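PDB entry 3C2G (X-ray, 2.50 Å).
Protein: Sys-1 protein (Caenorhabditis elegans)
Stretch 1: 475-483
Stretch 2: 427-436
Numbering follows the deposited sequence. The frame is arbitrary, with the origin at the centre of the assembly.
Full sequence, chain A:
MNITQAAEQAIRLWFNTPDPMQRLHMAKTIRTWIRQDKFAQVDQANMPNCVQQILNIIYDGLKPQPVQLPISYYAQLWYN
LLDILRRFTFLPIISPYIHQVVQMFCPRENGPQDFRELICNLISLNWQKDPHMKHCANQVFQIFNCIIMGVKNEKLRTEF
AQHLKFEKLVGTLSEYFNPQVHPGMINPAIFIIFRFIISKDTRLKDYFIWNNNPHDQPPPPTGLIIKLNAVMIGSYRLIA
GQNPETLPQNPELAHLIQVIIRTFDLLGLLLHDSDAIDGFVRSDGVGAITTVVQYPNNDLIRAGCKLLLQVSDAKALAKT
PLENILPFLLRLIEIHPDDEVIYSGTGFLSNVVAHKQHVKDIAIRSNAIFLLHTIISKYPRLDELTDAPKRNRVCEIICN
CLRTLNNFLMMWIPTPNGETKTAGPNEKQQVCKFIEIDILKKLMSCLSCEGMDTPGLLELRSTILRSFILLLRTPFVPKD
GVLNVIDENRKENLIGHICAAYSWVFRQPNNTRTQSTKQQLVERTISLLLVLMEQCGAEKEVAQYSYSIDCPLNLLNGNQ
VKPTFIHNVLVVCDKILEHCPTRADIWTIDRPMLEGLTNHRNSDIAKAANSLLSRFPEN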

# COMPACT_ATOMS: atom_id res chain seq x y z
N PRO A 475 -10.63 -29.27 -18.40
CA PRO A 475 -11.36 -30.42 -18.96
C PRO A 475 -12.84 -30.49 -18.58
O PRO A 475 -13.67 -30.73 -19.45
CB PRO A 475 -10.61 -31.62 -18.37
CG PRO A 475 -9.23 -31.12 -18.12
CD PRO A 475 -9.43 -29.69 -17.67
N PHE A 476 -13.17 -30.28 -17.31
CA PHE A 476 -14.57 -30.39 -16.87
C PHE A 476 -15.43 -29.17 -17.18
O PHE A 476 -16.63 -29.19 -16.93
CB PHE A 476 -14.65 -30.69 -15.38
CG PHE A 476 -14.10 -29.59 -14.52
CD1 PHE A 476 -14.89 -28.51 -14.16
CD2 PHE A 476 -12.79 -29.65 -14.05
CE1 PHE A 476 -14.37 -27.49 -13.36
CE2 PHE A 476 -12.27 -28.65 -13.24
CZ PHE A 476 -13.06 -27.57 -12.89
N VAL A 477 -14.84 -28.10 -17.71
CA VAL A 477 -15.64 -26.93 -18.02
C VAL A 477 -16.38 -27.12 -19.35
O VAL A 477 -15.74 -27.31 -20.38
CB VAL A 477 -14.80 -25.62 -18.00
CG1 VAL A 477 -15.59 -24.47 -18.58
CG2 VAL A 477 -14.38 -25.28 -16.59
N PRO A 478 -17.72 -27.08 -19.32
CA PRO A 478 -18.51 -27.17 -20.55
C PRO A 478 -18.26 -25.96 -21.45
O PRO A 478 -18.34 -24.82 -20.98
CB PRO A 478 -19.97 -27.19 -20.05
CG PRO A 478 -19.92 -26.62 -18.69
CD PRO A 478 -18.58 -26.95 -18.12
N LYS A 479 -17.97 -26.22 -22.71
CA LYS A 479 -17.53 -25.19 -23.64
C LYS A 479 -18.55 -24.86 -24.71
O LYS A 479 -18.37 -23.90 -25.48
CB LYS A 479 -16.22 -25.64 -24.28
CG LYS A 479 -15.03 -25.41 -23.39
CD LYS A 479 -14.20 -26.65 -23.26
CE LYS A 479 -13.36 -26.58 -22.00
NZ LYS A 479 -13.25 -27.92 -21.40
N ASP A 480 -19.62 -25.64 -24.77
CA ASP A 480 -20.56 -25.58 -25.88
C ASP A 480 -21.40 -24.31 -25.91
O ASP A 480 -21.69 -23.80 -26.99
CB ASP A 480 -21.45 -26.84 -25.91
CG ASP A 480 -20.65 -28.13 -26.19
OD1 ASP A 480 -19.51 -28.05 -26.72
OD2 ASP A 480 -21.17 -29.24 -25.89
N GLY A 481 -21.77 -23.79 -24.75
CA GLY A 481 -22.57 -22.56 -24.67
C GLY A 481 -21.83 -21.23 -24.84
O GLY A 481 -22.45 -20.19 -25.01
N VAL A 482 -20.49 -21.27 -24.81
CA VAL A 482 -19.70 -20.05 -24.65
C VAL A 482 -19.80 -19.08 -25.83
O VAL A 482 -20.10 -17.89 -25.64
CB VAL A 482 -18.23 -20.38 -24.29
CG1 VAL A 482 -17.36 -19.14 -24.39
CG2 VAL A 482 -18.14 -20.97 -22.90
N LEU A 483 -19.57 -19.58 -27.04
CA LEU A 483 -19.61 -18.74 -28.22
C LEU A 483 -21.02 -18.39 -28.67
O LEU A 483 -21.21 -17.74 -29.70
CB LEU A 483 -18.83 -19.37 -29.38
CG LEU A 483 -17.31 -19.39 -29.26
CD1 LEU A 483 -16.71 -19.98 -30.51
CD2 LEU A 483 -16.74 -18.00 -29.04
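Stretch 2, residues 427-436: EKQQVCKFIE

Apolar side chains can hold a loop against a helix without any hydrogen bond between them, and residues 475-483 and 427-436 of Sys-1 illustrate the principle. Stretch 2 enters as a helix, in which Val-431 N bonds to Glu-427 O at 3.0 Å, and its later residues carry shorter-range bonds such as Ile-435 N to Cys-432 O at 3.1 Å. Stretch 1 is mostly loop, turning into a 3-10 segment at Val-482. The two stretches run in the same sense: the CA atoms pair Phe-476 with Lys-428 (7.2 Å), Val-477 with Cys-432 (6.0 Å) and Val-482 with Ile-435 (7.0 Å).

The aromatic contacts centre on Phe-476. Lys-428 CG lies over one face of its ring, 3.8 Å from the centroid, a CH-pi contact made by the aliphatic part of the lysine. Cys-432 SG meets the ring edge, 3.8 Å from Phe-476 CD1, and Val-431 CB approaches Phe-476 CE1 at 3.8 Å.

Aliphatic packing continues the contact. Val-477 CG2 touches Val-431 CG1 at 3.9 Å, while Ile-435 gathers three partners: its CG2 lies 3.9 Å from both Val-477 CG1 and Val-482 CG2, and its CD1 rests 3.7 Å from Pro-478 CG. In all, 402 Å² is buried.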

# COMPACT_ATOMS: atom_id res chain seq x y z
N GLU A 427 -15.07 -28.22 -6.05
CA GLU A 427 -14.32 -27.39 -6.98
C GLU A 427 -15.06 -27.21 -8.31
O GLU A 427 -15.10 -26.10 -8.84
CB GLU A 427 -12.94 -28.00 -7.27
CG GLU A 427 -12.04 -28.24 -6.06
CD GLU A 427 -12.24 -29.60 -5.42
OE1 GLU A 427 -11.39 -30.49 -5.66
OE2 GLU A 427 -13.23 -29.79 -4.69
N LYS A 428 -15.63 -28.29 -8.84
CA LYS A 428 -16.24 -28.28 -10.17
C LYS A 428 -17.41 -27.31 -10.25
O LYS A 428 -17.47 -26.52 -11.20
CB LYS A 428 -16.68 -29.68 -10.64
CG LYS A 428 -15.57 -30.57 -11.19
CD LYS A 428 -16.08 -32.01 -11.29
CE LYS A 428 -15.32 -32.87 -12.31
NZ LYS A 428 -14.17 -33.63 -11.71
N GLN A 429 -18.32 -27.34 -9.28
CA GLN A 429 -19.48 -26.44 -9.35
C GLN A 429 -19.09 -24.97 -9.18
O GLN A 429 -19.70 -24.09 -9.78
CB GLN A 429 -20.63 -26.86 -8.40
CG GLN A 429 -20.33 -26.86 -6.90
CD GLN A 429 -21.60 -26.72 -6.03
OE1 GLN A 429 -22.60 -27.43 -6.21
NE2 GLN A 429 -21.54 -25.80 -5.06
N GLN A 430 -18.06 -24.71 -8.39
CA GLN A 430 -17.57 -23.35 -8.20
C GLN A 430 -16.96 -22.82 -9.51
O GLN A 430 -17.35 -21.77 -10.01
CB GLN A 430 -16.56 -23.28 -7.04
CG GLN A 430 -17.16 -23.51 -5.62
CD GLN A 430 -16.10 -23.45 -4.52
OE1 GLN A 430 -15.53 -22.39 -4.23
NE2 GLN A 430 -15.81 -24.60 -3.91
N VAL A 431 -16.03 -23.57 -10.10
CA VAL A 431 -15.40 -23.15 -11.34
C VAL A 431 -16.41 -22.99 -12.49
O VAL A 431 -16.26 -22.08 -13.31
CB VAL A 431 -14.26 -24.10 -11.72
CG1 VAL A 431 -13.71 -23.76 -13.10
CG2 VAL A 431 -13.15 -24.03 -10.67
N CYS A 432 -17.42 -23.85 -12.54
CA CYS A 432 -18.36 -23.85 -13.67
C CYS A 432 -19.32 -22.67 -13.65
O CYS A 432 -19.90 -22.32 -14.67
CB CYS A 432 -19.15 -25.16 -13.72
SG CYS A 432 -18.17 -26.56 -14.31
N LYS A 433 -19.49 -22.07 -12.49
CA LYS A 433 -20.24 -20.82 -12.40
C LYS A 433 -19.68 -19.74 -13.34
O LYS A 433 -20.43 -18.91 -13.84
CB LYS A 433 -20.23 -20.31 -10.96
CG LYS A 433 -21.17 -21.07 -10.04
CD LYS A 433 -21.73 -20.14 -8.97
CE LYS A 433 -22.96 -19.38 -9.47
NZ LYS A 433 -24.16 -20.27 -9.56
N PHE A 434 -18.37 -19.79 -13.59
CA PHE A 434 -17.72 -18.79 -14.45
C PHE A 434 -18.06 -18.88 -15.93
O PHE A 434 -17.72 -17.96 -16.68
CB PHE A 434 -16.20 -18.73 -14.21
CG PHE A 434 -15.82 -17.92 -12.99
CD1 PHE A 434 -15.58 -16.56 -13.10
CD2 PHE A 434 -15.73 -18.52 -11.74
CE1 PHE A 434 -15.23 -15.80 -11.96
CE2 PHE A 434 -15.39 -17.77 -10.61
CZ PHE A 434 -15.13 -16.42 -10.72
N ILE A 435 -18.74 -19.95 -16.35
CA ILE A 435 -19.31 -19.98 -17.69
C ILE A 435 -20.81 -19.72 -17.74
O ILE A 435 -21.42 -19.82 -18.81
CB ILE A 435 -18.92 -21.24 -18.53
CG1 ILE A 435 -19.13 -22.55 -17.76
CG2 ILE A 435 -17.49 -21.11 -19.08
CD1 ILE A 435 -20.55 -23.06 -17.80
N GLU A 436 -21.42 -19.36 -16.61
CA GLU A 436 -22.82 -18.91 -16.63
C GLU A 436 -22.92 -17.63 -17.45
O GLU A 436 -21.97 -16.84 -17.48
CB GLU A 436 -23.35 -18.69 -15.23
CG GLU A 436 -23.74 -19.96 -14.48
CD GLU A 436 -24.24 -19.69 -13.07
OE1 GLU A 436 -24.22 -18.52 -12.63
OE2 GLU A 436 -24.65 -20.66 -12.39